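Local structure of tyrosinase (Burkholderia thailandensis, 5ZRD) at residues R243-P248 with Q331-H336; T271-P276 with C321-M326; G236-Y241 with P410-L415; N249-S254 with R344-T349; N87-T92 with Y384-C389. The protein catalyses, as a dicopper monooxygenase, the oxidation of monophenols to catechol derivatives, and works efficiently at acidic pH. One frame throughout, in Å; residues are numbered along the deposited sequence.

How the contacts relate
The five contacts lie in and around the helical dicopper domain of tyrosinase, with contact 2 nested along the chain inside the loops closed by all the others. The run 236-254 supplies the first segments of contacts 3, 1 and 4 in turn, so helix 237-244 serves contacts 3 and 1, and helix 250-254 contact 4. Contacts 1 and 2 have centres about 11 Å apart and share helix 315-334. Contacts 4 and 5 have centres about 12 Å apart and meet where G348 and Y250 bond to V88; contacts 3 and 5 are farthest, centres about 27 Å apart. Helices of the copper domain, among them the ligand-bearing 90-108, are joined to the later segments 344-349, 384-389 and 410-415.

Contact 1 (R243-P248 with Q331-H336); sequences RCLSAP and QKQTGH
L245 and Q333 mark the closest backbone approach, with their CA atoms 7.7 Å apart, where two segments of the chain leave their helices. After helix 237-244 the segment 243-248 folds into a type I beta turn from C244 to A247. On the other side helix 315-334 ends in a Schellman motif: G335, at a positive phi of 91°, lets H336 N reach back to Q331 O at 2.7 Å.

No direct hydrogen bond spans the gap, and the polar link is a single water. It donates both to L245 O, at 2.6 Å, and to Q333 OE1, at 2.7 Å. The Q333 chain runs extended beyond CG (chi2 -173°), which carries its amide across to the turn; OE1 also lies 4.0 Å from L245 CB, while NE2 is taken up by D406 O. Next to the water, the methyl of T334 faces the turn, CG2 standing 4.1 Å from L245 O. T334 OG1, on the other branch, bonds back to W330 O within its own helix. W330 also gives its indole NH to A247 O, a second tie between turn and helix. The contact is thus a water-bridged junction of a beta turn with a Schellman-capped helix C-terminus, at the far end of the helix that brings H320 to copper in the tyrosinase central domain.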
# COMPACT_ATOMS: atom_id res chain seq x y z
N ARG A 243 -8.57 -34.84 30.38
CA ARG A 243 -7.25 -34.96 29.70
C ARG A 243 -6.38 -33.71 29.91
O ARG A 243 -5.15 -33.84 30.10
CB ARG A 243 -7.40 -35.12 28.18
CG ARG A 243 -7.44 -36.55 27.67
CD ARG A 243 -6.58 -36.79 26.45
NE ARG A 243 -6.83 -38.14 25.99
CZ ARG A 243 -6.20 -39.23 26.43
NH1 ARG A 243 -5.08 -39.12 27.12
NH2 ARG A 243 -6.70 -40.44 26.17
N CYS A 244 -6.96 -32.51 29.80
CA CYS A 244 -6.12 -31.32 29.79
C CYS A 244 -5.41 -31.18 31.14
O CYS A 244 -4.29 -30.66 31.16
CB CYS A 244 -6.90 -30.06 29.41
SG CYS A 244 -7.88 -29.29 30.72
N LEU A 245 -5.97 -31.76 32.20
CA LEU A 245 -5.40 -31.64 33.55
C LEU A 245 -4.10 -32.44 33.65
O LEU A 245 -3.31 -32.20 34.56
CB LEU A 245 -6.41 -32.09 34.61
CG LEU A 245 -7.65 -31.20 34.75
CD1 LEU A 245 -8.54 -31.66 35.88
CD2 LEU A 245 -7.26 -29.75 34.98
N SER A 246 -3.84 -33.31 32.69
CA SER A 246 -2.60 -34.10 32.65
C SER A 246 -1.60 -33.51 31.65
O SER A 246 -0.58 -34.14 31.38
CB SER A 246 -2.89 -35.55 32.27
OG SER A 246 -3.57 -36.24 33.31
N ALA A 247 -1.89 -32.39 31.02
CA ALA A 247 -0.91 -31.90 30.04
C ALA A 247 0.42 -31.68 30.76
O ALA A 247 0.43 -31.16 31.83
CB ALA A 247 -1.41 -30.65 29.35
N PRO A 248 1.54 -32.14 30.17
CA PRO A 248 2.79 -32.23 30.93
C PRO A 248 3.53 -30.91 31.18
O PRO A 248 4.44 -30.89 31.99
CB PRO A 248 3.71 -33.11 30.05
CG PRO A 248 3.21 -32.89 28.64
CD PRO A 248 1.70 -32.75 28.81
N GLN A 331 -2.59 -25.98 37.64
CA GLN A 331 -1.43 -25.35 38.34
C GLN A 331 -1.22 -26.10 39.65
O GLN A 331 -0.11 -26.46 39.93
CB GLN A 331 -1.65 -23.88 38.63
CG GLN A 331 -1.46 -23.01 37.41
CD GLN A 331 -1.75 -21.54 37.65
OE1 GLN A 331 -2.90 -21.11 37.55
NE2 GLN A 331 -0.71 -20.76 37.91
N LYS A 332 -2.30 -26.43 40.35
CA LYS A 332 -2.22 -27.12 41.67
C LYS A 332 -1.76 -28.57 41.51
O LYS A 332 -0.85 -28.99 42.22
CB LYS A 332 -3.59 -27.14 42.37
CG LYS A 332 -4.12 -25.79 42.86
CD LYS A 332 -4.65 -25.80 44.31
CE LYS A 332 -6.01 -26.46 44.52
NZ LYS A 332 -6.94 -26.30 43.36
N GLN A 333 -2.40 -29.32 40.60
CA GLN A 333 -2.10 -30.73 40.42
C GLN A 333 -0.70 -30.89 39.81
O GLN A 333 -0.19 -31.98 39.91
CB GLN A 333 -3.11 -31.45 39.52
CG GLN A 333 -4.52 -31.59 40.10
CD GLN A 333 -5.41 -32.46 39.24
OE1 GLN A 333 -4.97 -33.00 38.23
NE2 GLN A 333 -6.68 -32.64 39.63
N THR A 334 -0.06 -29.88 39.21
CA THR A 334 1.19 -30.15 38.51
C THR A 334 2.35 -29.34 39.08
O THR A 334 3.44 -29.41 38.54
CB THR A 334 1.15 -29.87 36.99
OG1 THR A 334 1.00 -28.46 36.75
CG2 THR A 334 0.09 -30.66 36.25
N GLY A 335 2.12 -28.52 40.09
CA GLY A 335 3.20 -27.80 40.75
C GLY A 335 3.47 -26.44 40.16
O GLY A 335 4.58 -25.92 40.35
N HIS A 336 2.46 -25.82 39.52
CA HIS A 336 2.70 -24.54 38.82
C HIS A 336 1.87 -23.40 39.42
O HIS A 336 1.59 -22.44 38.72
CB HIS A 336 2.47 -24.68 37.31
CG HIS A 336 3.43 -25.63 36.68
ND1 HIS A 336 4.75 -25.30 36.47
CD2 HIS A 336 3.30 -26.93 36.33
CE1 HIS A 336 5.39 -26.35 35.99
NE2 HIS A 336 4.52 -27.34 35.88
O HOH W 1 -2.73 -33.52 36.74

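Contact 2 (T271-P276 with C321-M326); sequences TPVESP and CNVDRM
V273 meets V323 and M326 inside the four-helix bundle that carries the dicopper centre of tyrosinases. V273 lies at the approach to helix 274-285, source of the copper ligands H277 and H281, and V323 sits one turn beyond the ligand H320 in helix 315-334.

The tight part is small and wholly apolar. V273 points at the opposing helix, and with CG1 held between the backbone N and the carbonyl carbon (chi1 64°) its other methyl, CG2, projects outward. CG2 touches V323 CG1 at 4.0 Å, the two side chains meeting at a slant, and lies 4.2 Å from M326 CB. The V323 side chain comes within about 4 Å of those of both H277 and H320 and about 6 Å from a copper ion, which makes this pair part of the apolar surroundings of the ligands. F90 packs on both valines and Y241 on V323.

Away from this point the contact loosens. M326 starts toward V273, but its end leads away, round its own helix toward R325. The outer side of segment 271-276 is more open: S275 is partly exposed, and its OG and that of T271, OG1, hold a citrate probably taken from the crystallisation liquor.

On the far side of helix 315-334, R325 grips N322 side-on: NE lies 3.0 Å from N322 OD1, and NH2 approaches the same OD1 at 3.1 Å, in the carbonyl plane and on a lone pair, while M326 CE lies over one face of the guanidinium, offset toward its rim.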
# COMPACT_ATOMS: atom_id res chain seq x y z
N THR A 271 -3.80 -32.75 25.46
CA THR A 271 -4.93 -31.89 25.21
C THR A 271 -4.74 -30.59 26.00
O THR A 271 -4.70 -30.63 27.21
CB THR A 271 -6.24 -32.53 25.67
OG1 THR A 271 -6.41 -33.70 24.88
CG2 THR A 271 -7.43 -31.60 25.49
N PRO A 272 -4.68 -29.45 25.30
CA PRO A 272 -4.62 -28.15 25.91
C PRO A 272 -5.99 -27.76 26.48
O PRO A 272 -7.05 -28.21 26.00
CB PRO A 272 -4.24 -27.20 24.78
CG PRO A 272 -4.80 -27.85 23.53
CD PRO A 272 -4.91 -29.32 23.86
N VAL A 273 -5.97 -26.91 27.50
CA VAL A 273 -7.23 -26.47 28.07
C VAL A 273 -8.04 -25.73 27.00
O VAL A 273 -9.26 -25.69 27.07
CB VAL A 273 -7.05 -25.59 29.32
CG1 VAL A 273 -6.34 -24.28 29.04
CG2 VAL A 273 -8.40 -25.34 29.96
N GLU A 274 -7.36 -25.13 26.02
CA GLU A 274 -8.00 -24.37 24.95
C GLU A 274 -8.99 -25.24 24.14
O GLU A 274 -9.91 -24.69 23.54
CB GLU A 274 -6.98 -23.75 24.01
CG GLU A 274 -7.55 -22.60 23.20
CD GLU A 274 -6.57 -21.90 22.27
OE1 GLU A 274 -6.97 -20.84 21.65
OE2 GLU A 274 -5.44 -22.44 22.10
N SER A 275 -8.75 -26.54 24.10
CA SER A 275 -9.49 -27.46 23.23
C SER A 275 -10.93 -27.65 23.72
O SER A 275 -11.87 -27.32 23.03
CB SER A 275 -8.72 -28.77 23.08
OG SER A 275 -9.30 -29.60 22.07
N PRO A 276 -11.12 -28.19 24.92
CA PRO A 276 -12.45 -28.33 25.46
C PRO A 276 -13.18 -26.99 25.58
O PRO A 276 -14.42 -26.93 25.40
CB PRO A 276 -12.27 -28.95 26.85
CG PRO A 276 -10.79 -28.79 27.13
CD PRO A 276 -10.18 -28.93 25.75
N CYS A 321 -14.73 -18.35 33.44
CA CYS A 321 -14.34 -18.47 34.84
C CYS A 321 -14.11 -19.96 35.15
O CYS A 321 -13.19 -20.35 35.90
CB CYS A 321 -15.38 -17.78 35.72
SG CYS A 321 -15.03 -17.80 37.50
N ASN A 322 -14.89 -20.81 34.48
CA ASN A 322 -14.64 -22.24 34.61
C ASN A 322 -13.31 -22.64 33.93
O ASN A 322 -12.63 -23.48 34.42
CB ASN A 322 -15.78 -23.08 34.06
CG ASN A 322 -15.63 -24.52 34.51
OD1 ASN A 322 -15.62 -24.79 35.72
ND2 ASN A 322 -15.50 -25.41 33.54
N VAL A 323 -12.97 -22.05 32.81
CA VAL A 323 -11.75 -22.37 32.14
C VAL A 323 -10.57 -21.93 33.03
O VAL A 323 -9.50 -22.56 33.07
CB VAL A 323 -11.71 -21.69 30.76
CG1 VAL A 323 -10.36 -21.82 30.08
CG2 VAL A 323 -12.80 -22.26 29.87
N ASP A 324 -10.78 -20.84 33.75
CA ASP A 324 -9.73 -20.29 34.62
C ASP A 324 -9.57 -21.19 35.82
O ASP A 324 -8.47 -21.40 36.29
CB ASP A 324 -10.10 -18.89 35.09
CG ASP A 324 -8.93 -18.16 35.71
OD1 ASP A 324 -7.89 -18.06 35.02
OD2 ASP A 324 -9.09 -17.66 36.87
N ARG A 325 -10.68 -21.73 36.31
CA ARG A 325 -10.63 -22.69 37.41
C ARG A 325 -9.85 -23.95 36.99
O ARG A 325 -9.04 -24.50 37.78
CB ARG A 325 -12.05 -23.04 37.82
CG ARG A 325 -12.15 -23.90 39.06
CD ARG A 325 -13.60 -24.29 39.32
NE ARG A 325 -14.17 -25.17 38.31
CZ ARG A 325 -14.10 -26.49 38.34
NH1 ARG A 325 -13.49 -27.07 39.36
NH2 ARG A 325 -14.64 -27.23 37.37
N MET A 326 -10.07 -24.40 35.77
CA MET A 326 -9.34 -25.59 35.24
C MET A 326 -7.84 -25.25 35.14
O MET A 326 -7.00 -26.04 35.50
CB MET A 326 -9.89 -26.02 33.88
CG MET A 326 -11.30 -26.58 33.94
SD MET A 326 -11.33 -28.28 34.60
CE MET A 326 -11.64 -27.98 36.32

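Contact 3 (G236-Y241 with P410-L415)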
# COMPACT_ATOMS: atom_id res chain seq x y z
N GLY A 236 -16.04 -37.10 24.64
CA GLY A 236 -16.82 -35.90 24.89
C GLY A 236 -15.99 -34.77 25.50
O GLY A 236 -14.79 -34.90 25.70
N VAL A 237 -16.64 -33.64 25.78
CA VAL A 237 -15.95 -32.51 26.36
C VAL A 237 -15.55 -32.85 27.80
O VAL A 237 -14.54 -32.35 28.26
CB VAL A 237 -16.80 -31.23 26.33
CG1 VAL A 237 -16.03 -30.06 26.93
CG2 VAL A 237 -17.24 -30.93 24.90
N TYR A 238 -16.31 -33.71 28.47
CA TYR A 238 -15.95 -34.09 29.82
C TYR A 238 -14.56 -34.74 29.85
O TYR A 238 -13.62 -34.30 30.61
CB TYR A 238 -17.02 -35.00 30.41
CG TYR A 238 -16.71 -35.50 31.80
CD1 TYR A 238 -15.92 -36.63 32.00
CD2 TYR A 238 -17.21 -34.85 32.92
CE1 TYR A 238 -15.65 -37.09 33.29
CE2 TYR A 238 -16.94 -35.30 34.20
CZ TYR A 238 -16.16 -36.43 34.39
OH TYR A 238 -15.91 -36.86 35.66
N ALA A 239 -14.43 -35.78 29.02
CA ALA A 239 -13.13 -36.46 28.85
C ALA A 239 -12.04 -35.46 28.44
O ALA A 239 -10.91 -35.62 28.86
CB ALA A 239 -13.25 -37.53 27.80
N LYS A 240 -12.34 -34.53 27.53
CA LYS A 240 -11.30 -33.64 27.04
C LYS A 240 -10.80 -32.72 28.17
O LYS A 240 -9.62 -32.45 28.28
CB LYS A 240 -11.83 -32.85 25.84
CG LYS A 240 -11.77 -33.55 24.49
CD LYS A 240 -11.58 -32.54 23.37
CE LYS A 240 -11.52 -33.15 21.98
NZ LYS A 240 -10.14 -33.57 21.62
N TYR A 241 -11.70 -32.27 29.06
CA TYR A 241 -11.31 -31.44 30.22
C TYR A 241 -10.47 -32.25 31.21
O TYR A 241 -9.46 -31.75 31.71
CB TYR A 241 -12.55 -30.87 30.89
CG TYR A 241 -12.99 -29.48 30.48
CD1 TYR A 241 -12.08 -28.43 30.39
CD2 TYR A 241 -14.33 -29.18 30.32
CE1 TYR A 241 -12.49 -27.15 30.05
CE2 TYR A 241 -14.75 -27.90 30.00
CZ TYR A 241 -13.83 -26.88 29.87
OH TYR A 241 -14.22 -25.60 29.59
N PRO A 410 -8.74 -42.50 40.51
CA PRO A 410 -8.59 -43.70 39.69
C PRO A 410 -9.70 -43.81 38.63
O PRO A 410 -9.44 -44.26 37.52
CB PRO A 410 -8.66 -44.90 40.65
CG PRO A 410 -8.46 -44.30 42.01
CD PRO A 410 -9.08 -42.92 41.88
N GLU A 411 -10.90 -43.39 38.99
CA GLU A 411 -12.05 -43.42 38.10
C GLU A 411 -11.75 -42.60 36.84
O GLU A 411 -12.20 -42.94 35.76
CB GLU A 411 -13.27 -42.92 38.88
CG GLU A 411 -14.49 -42.59 38.02
CD GLU A 411 -15.54 -43.68 37.92
OE1 GLU A 411 -15.85 -44.11 36.78
OE2 GLU A 411 -16.07 -44.09 38.97
N LEU A 412 -11.00 -41.51 37.00
CA LEU A 412 -10.72 -40.59 35.90
C LEU A 412 -9.55 -41.11 35.05
O LEU A 412 -9.62 -40.96 33.83
CB LEU A 412 -10.40 -39.19 36.44
CG LEU A 412 -11.57 -38.39 37.02
CD1 LEU A 412 -11.09 -37.03 37.50
CD2 LEU A 412 -12.71 -38.23 36.03
N LYS A 413 -8.48 -41.64 35.68
CA LYS A 413 -7.36 -42.37 35.01
C LYS A 413 -7.87 -43.36 33.96
O LYS A 413 -7.36 -43.46 32.84
CB LYS A 413 -6.57 -43.24 36.00
CG LYS A 413 -5.09 -42.88 36.18
CD LYS A 413 -4.85 -42.01 37.40
CE LYS A 413 -3.45 -41.43 37.46
NZ LYS A 413 -3.43 -40.21 38.31
N SER A 414 -8.87 -44.14 34.35
CA SER A 414 -9.29 -45.24 33.57
C SER A 414 -10.21 -44.75 32.46
O SER A 414 -10.20 -45.32 31.37
CB SER A 414 -9.97 -46.26 34.42
OG SER A 414 -11.27 -45.82 34.70
N LEU A 415 -11.00 -43.72 32.71
CA LEU A 415 -11.82 -43.20 31.62
C LEU A 415 -10.92 -42.86 30.42
O LEU A 415 -11.31 -43.11 29.29
CB LEU A 415 -12.59 -41.97 32.09
CG LEU A 415 -13.31 -41.21 30.98
CD1 LEU A 415 -14.55 -41.97 30.54
CD2 LEU A 415 -13.64 -39.80 31.43
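Y238 and the leucines L412 and L415 form the first shell, in which a phenol is held by methyl groups. L415 CD2 comes to the edge of the ring, near its plane, 3.9 Å from Y238 CE1 and equally close to CD1. The same methyl continues past the ring to A239, lying 4.3 Å from A239 CB. L412 contributes its own CD2 farther out, at 3.5 Å from Y238 OH and 4.2 Å from Y238 CE1; its side chain crosses that of the tyrosine at about a right angle, and the approach to the ring is oblique.

Y238 extends with CG opposite its backbone N (chi1 177°), which carries the ring out along the flank of its helix toward the leucines. L415 is turned the same way at its first bond (chi1 171°), which directs its branched end at the other helix.

Behind the side chains, two helices cross steeply: the short helix 410-415 is set against helix 237-244 of the tyrosinase central domain, away from the copper site. The axis of helix 237-241 passes 10.8 Å from that of helix 410-415, with 109° between their directions, a spacing bridged by Y238 from one side and by L412 and L415, three residues apart, from the other.

Farther out, G236 takes the N-cap position of the first helix, and its O accepts from K240 N at 3.1 Å. P232, T120 and L405 also pack on the Y238 side chain. Y241 turns inward to the bundle, touching H319, V323 and M326 and giving its hydroxyl a partner in E119.

Contact 4 (N249-S254 with R344-T349)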
# COMPACT_ATOMS: atom_id res chain seq x y z
N ASN A 249 3.25 -29.85 30.46
CA ASN A 249 3.93 -28.58 30.73
C ASN A 249 2.99 -27.44 30.32
O ASN A 249 2.02 -27.67 29.61
CB ASN A 249 5.29 -28.51 30.02
CG ASN A 249 5.19 -28.57 28.50
OD1 ASN A 249 4.64 -27.66 27.86
ND2 ASN A 249 5.75 -29.61 27.90
N TYR A 250 3.29 -26.23 30.75
CA TYR A 250 2.45 -25.09 30.53
C TYR A 250 2.36 -24.76 29.03
O TYR A 250 1.31 -24.44 28.52
CB TYR A 250 2.92 -23.85 31.30
CG TYR A 250 2.08 -22.65 30.96
CD1 TYR A 250 0.78 -22.54 31.42
CD2 TYR A 250 2.54 -21.69 30.08
CE1 TYR A 250 -0.04 -21.49 31.03
CE2 TYR A 250 1.73 -20.63 29.68
CZ TYR A 250 0.43 -20.54 30.16
OH TYR A 250 -0.35 -19.49 29.78
N THR A 251 3.46 -24.85 28.31
CA THR A 251 3.40 -24.52 26.88
C THR A 251 2.28 -25.32 26.19
O THR A 251 1.44 -24.71 25.52
CB THR A 251 4.76 -24.65 26.21
OG1 THR A 251 5.69 -23.81 26.90
CG2 THR A 251 4.72 -24.24 24.75
N VAL A 252 2.19 -26.63 26.40
CA VAL A 252 1.27 -27.41 25.61
C VAL A 252 -0.09 -27.48 26.31
O VAL A 252 -1.09 -27.79 25.65
CB VAL A 252 1.83 -28.80 25.28
CG1 VAL A 252 3.13 -28.66 24.53
CG2 VAL A 252 1.97 -29.70 26.50
N PHE A 253 -0.10 -27.17 27.61
CA PHE A 253 -1.35 -27.00 28.30
C PHE A 253 -2.09 -25.78 27.76
O PHE A 253 -3.32 -25.77 27.69
CB PHE A 253 -1.15 -26.83 29.81
CG PHE A 253 -2.41 -26.52 30.58
CD1 PHE A 253 -3.35 -27.51 30.81
CD2 PHE A 253 -2.70 -25.23 30.99
CE1 PHE A 253 -4.52 -27.23 31.52
CE2 PHE A 253 -3.87 -24.93 31.67
CZ PHE A 253 -4.78 -25.93 31.94
N SER A 254 -1.32 -24.75 27.37
CA SER A 254 -1.87 -23.43 27.19
C SER A 254 -2.71 -23.32 25.91
O SER A 254 -3.60 -22.51 25.90
CB SER A 254 -0.80 -22.39 27.19
OG SER A 254 -0.02 -22.47 26.01
N ARG A 344 11.00 -21.38 24.76
CA ARG A 344 11.32 -20.28 23.85
C ARG A 344 11.19 -20.75 22.39
O ARG A 344 11.76 -21.73 21.98
CB ARG A 344 12.73 -19.73 24.13
CG ARG A 344 12.76 -18.36 24.80
CD ARG A 344 12.43 -18.37 26.30
NE ARG A 344 13.55 -18.75 27.18
CZ ARG A 344 13.91 -18.10 28.30
NH1 ARG A 344 14.85 -18.61 29.08
NH2 ARG A 344 13.33 -16.97 28.64
N ASN A 345 10.40 -20.03 21.64
CA ASN A 345 10.32 -20.13 20.18
C ASN A 345 9.57 -21.40 19.75
O ASN A 345 9.63 -21.74 18.55
CB ASN A 345 11.68 -20.03 19.50
CG ASN A 345 12.23 -18.61 19.50
OD1 ASN A 345 11.51 -17.68 19.18
ND2 ASN A 345 13.51 -18.43 19.80
N TYR A 346 8.90 -22.06 20.69
CA TYR A 346 8.00 -23.16 20.37
C TYR A 346 6.77 -22.61 19.63
O TYR A 346 6.31 -21.54 19.93
CB TYR A 346 7.57 -23.92 21.62
CG TYR A 346 7.18 -25.36 21.38
CD1 TYR A 346 8.14 -26.32 21.18
CD2 TYR A 346 5.85 -25.79 21.40
CE1 TYR A 346 7.82 -27.66 21.02
CE2 TYR A 346 5.51 -27.12 21.19
CZ TYR A 346 6.50 -28.06 20.98
OH TYR A 346 6.23 -29.39 20.82
N PRO A 347 6.23 -23.36 18.68
CA PRO A 347 5.00 -22.91 18.05
C PRO A 347 3.98 -22.58 19.13
O PRO A 347 3.83 -23.36 20.08
CB PRO A 347 4.58 -24.08 17.16
CG PRO A 347 5.90 -24.63 16.74
CD PRO A 347 6.68 -24.60 18.05
N GLY A 348 3.29 -21.46 18.97
CA GLY A 348 2.41 -20.92 20.04
C GLY A 348 3.05 -19.74 20.77
O GLY A 348 2.37 -19.06 21.49
N THR A 349 4.34 -19.49 20.57
CA THR A 349 5.03 -18.39 21.28
C THR A 349 5.30 -17.23 20.32
O THR A 349 6.06 -16.34 20.68
CB THR A 349 6.37 -18.79 21.89
OG1 THR A 349 7.22 -19.25 20.86
CG2 THR A 349 6.25 -19.89 22.92
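T251 and Y346, with V252 beside them, account for nearly all the surface buried here. T251 points its side chain toward the loop, and its methyl leads: CG2 reaches Y346 CD2 at 3.9 Å, the two side chains slanting across one another. That methyl lies opposite the backbone N (chi1 -57° for OG1), which leaves OG1 on the other branch to take a bond from I343 N. V252 adds a second, looser touch, CG1 standing 4.4 Å from Y346 CE2. Both methyls come to the tyrosine obliquely, while P347 CD rests over one face of the same ring, toward its rim.

N249 caps helix 250-254, its OD1 accepting from V252 N at 3.0 Å. Across the contact a type II beta turn runs from Y346 to T349. Y346 O takes two bonds from T349, one from its N at 2.9 Å and one from OG1 at 2.6 Å. G348 (phi 103°) takes the third position, where type II turns favour glycine.

The loop carrying Y346 follows helix 315-334 and has neighbours in two chains: W262 of helix 256-265 touches both V252 and Y346, while V261 of the second subunit also packs on the tyrosine. Beyond T251, F253 stacks on W330 of helix 315-334 and Y250 meets P91 and T92 of helix 90-108, seating helix 250-254 among the long helices of the copper domain.

Contact 5 (N87-T92 with Y384-C389); sequences NVLFPT and YTSEDC
T92 and S386 turn their hydroxyls to each other through their first torsions: OG1 of T92 sits between its backbone N and carbonyl carbon (chi1 48°), and OG of S386 lies beside its backbone N (chi1 -68°). The oxygens, T92 OG1 and S386 OG, are 2.8 Å apart in a hydrogen bond that either could donate. This buried pair joins the first turn of helix 90-108, the helix of the dicopper bundle that carries the ligand H94, to a short 3-10 segment at 386-388.

T92 CG2 lies 3.8 Å from S386 CB, and L89 brings CD2 to the same distance from S386 OG. C389 also leans in, its SG at 4.0 Å from T92 O, though no bond forms there.

N87 OD1 accepts from L89 N, capping the type I turn that leads into the helix. Opposite, T385 forms an ST turn, its OG1 taking a bond from E387 N at 3.0 Å. D388, itself salt-bridged to K378, reaches back to T385 before the 3-10 segment: its OD2 is met on the anti side by T385 N at 3.0 Å, and T385 OG1 reaches the same oxygen from above the carboxylate plane, at 3.1 Å.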
# COMPACT_ATOMS: atom_id res chain seq x y z
N ASN A 87 -2.22 -19.38 21.28
CA ASN A 87 -0.87 -19.03 21.68
C ASN A 87 -0.74 -19.12 23.21
O ASN A 87 -1.72 -19.30 23.90
CB ASN A 87 -0.48 -17.68 21.10
CG ASN A 87 -1.17 -16.51 21.78
OD1 ASN A 87 -1.39 -16.54 22.99
ND2 ASN A 87 -1.42 -15.46 21.02
N VAL A 88 0.48 -19.00 23.73
CA VAL A 88 0.71 -19.33 25.16
C VAL A 88 0.09 -18.29 26.10
O VAL A 88 0.00 -18.51 27.31
CB VAL A 88 2.22 -19.50 25.45
CG1 VAL A 88 2.76 -20.74 24.76
CG2 VAL A 88 3.02 -18.27 25.04
N LEU A 89 -0.35 -17.17 25.59
CA LEU A 89 -1.05 -16.18 26.42
C LEU A 89 -2.54 -16.53 26.55
O LEU A 89 -3.25 -15.80 27.22
CB LEU A 89 -0.87 -14.80 25.78
CG LEU A 89 0.59 -14.37 25.59
CD1 LEU A 89 0.67 -12.93 25.12
CD2 LEU A 89 1.38 -14.55 26.87
N PHE A 90 -3.02 -17.62 25.97
CA PHE A 90 -4.47 -17.87 26.05
C PHE A 90 -4.95 -17.91 27.52
O PHE A 90 -5.92 -17.25 27.89
CB PHE A 90 -4.87 -19.11 25.23
CG PHE A 90 -6.23 -19.64 25.59
CD1 PHE A 90 -7.36 -19.15 24.98
CD2 PHE A 90 -6.40 -20.56 26.60
CE1 PHE A 90 -8.63 -19.60 25.34
CE2 PHE A 90 -7.65 -21.03 26.95
CZ PHE A 90 -8.77 -20.55 26.31
N PRO A 91 -4.34 -18.71 28.36
CA PRO A 91 -4.85 -18.88 29.73
C PRO A 91 -4.75 -17.61 30.60
O PRO A 91 -5.68 -17.29 31.34
CB PRO A 91 -3.94 -19.94 30.34
CG PRO A 91 -3.53 -20.77 29.14
CD PRO A 91 -3.33 -19.73 28.06
N THR A 92 -3.60 -16.95 30.52
CA THR A 92 -3.31 -15.82 31.36
C THR A 92 -4.07 -14.59 30.89
O THR A 92 -4.44 -13.75 31.67
CB THR A 92 -1.80 -15.54 31.36
OG1 THR A 92 -1.28 -15.51 30.03
CG2 THR A 92 -1.06 -16.57 32.16
N TYR A 384 -0.57 -5.02 32.84
CA TYR A 384 -0.48 -6.40 33.35
C TYR A 384 0.29 -7.28 32.36
O TYR A 384 0.20 -7.09 31.14
CB TYR A 384 -1.86 -7.00 33.57
CG TYR A 384 -2.51 -6.70 34.89
CD1 TYR A 384 -2.29 -7.51 36.00
CD2 TYR A 384 -3.39 -5.66 35.02
CE1 TYR A 384 -2.92 -7.26 37.21
CE2 TYR A 384 -4.02 -5.39 36.22
CZ TYR A 384 -3.78 -6.18 37.32
OH TYR A 384 -4.43 -5.90 38.49
N THR A 385 1.06 -8.23 32.92
CA THR A 385 1.68 -9.34 32.22
C THR A 385 1.26 -10.65 32.88
O THR A 385 0.68 -10.64 33.95
CB THR A 385 3.22 -9.32 32.29
OG1 THR A 385 3.56 -9.61 33.65
CG2 THR A 385 3.83 -8.02 31.81
N SER A 386 1.63 -11.75 32.24
CA SER A 386 1.39 -13.06 32.77
C SER A 386 2.08 -13.21 34.13
O SER A 386 1.59 -13.97 34.97
CB SER A 386 1.86 -14.12 31.82
OG SER A 386 1.07 -14.17 30.65
N GLU A 387 3.18 -12.49 34.37
CA GLU A 387 4.00 -12.67 35.59
C GLU A 387 3.20 -12.16 36.79
O GLU A 387 3.35 -12.66 37.88
CB GLU A 387 5.39 -12.03 35.41
CG GLU A 387 6.49 -12.63 36.28
CD GLU A 387 7.29 -13.81 35.74
OE1 GLU A 387 7.92 -13.66 34.67
OE2 GLU A 387 7.34 -14.88 36.44
N ASP A 388 2.27 -11.23 36.54
CA ASP A 388 1.39 -10.67 37.55
C ASP A 388 0.16 -11.52 37.92
O ASP A 388 -0.53 -11.12 38.85
CB ASP A 388 0.88 -9.31 37.06
CG ASP A 388 2.00 -8.32 36.78
OD1 ASP A 388 2.86 -8.18 37.67
OD2 ASP A 388 2.06 -7.73 35.67
N CYS A 389 -0.10 -12.67 37.25
CA CYS A 389 -1.36 -13.46 37.53
C CYS A 389 -1.13 -14.97 37.49
O CYS A 389 -2.03 -15.80 37.15
CB CYS A 389 -2.49 -13.10 36.57
SG CYS A 389 -2.04 -13.27 34.83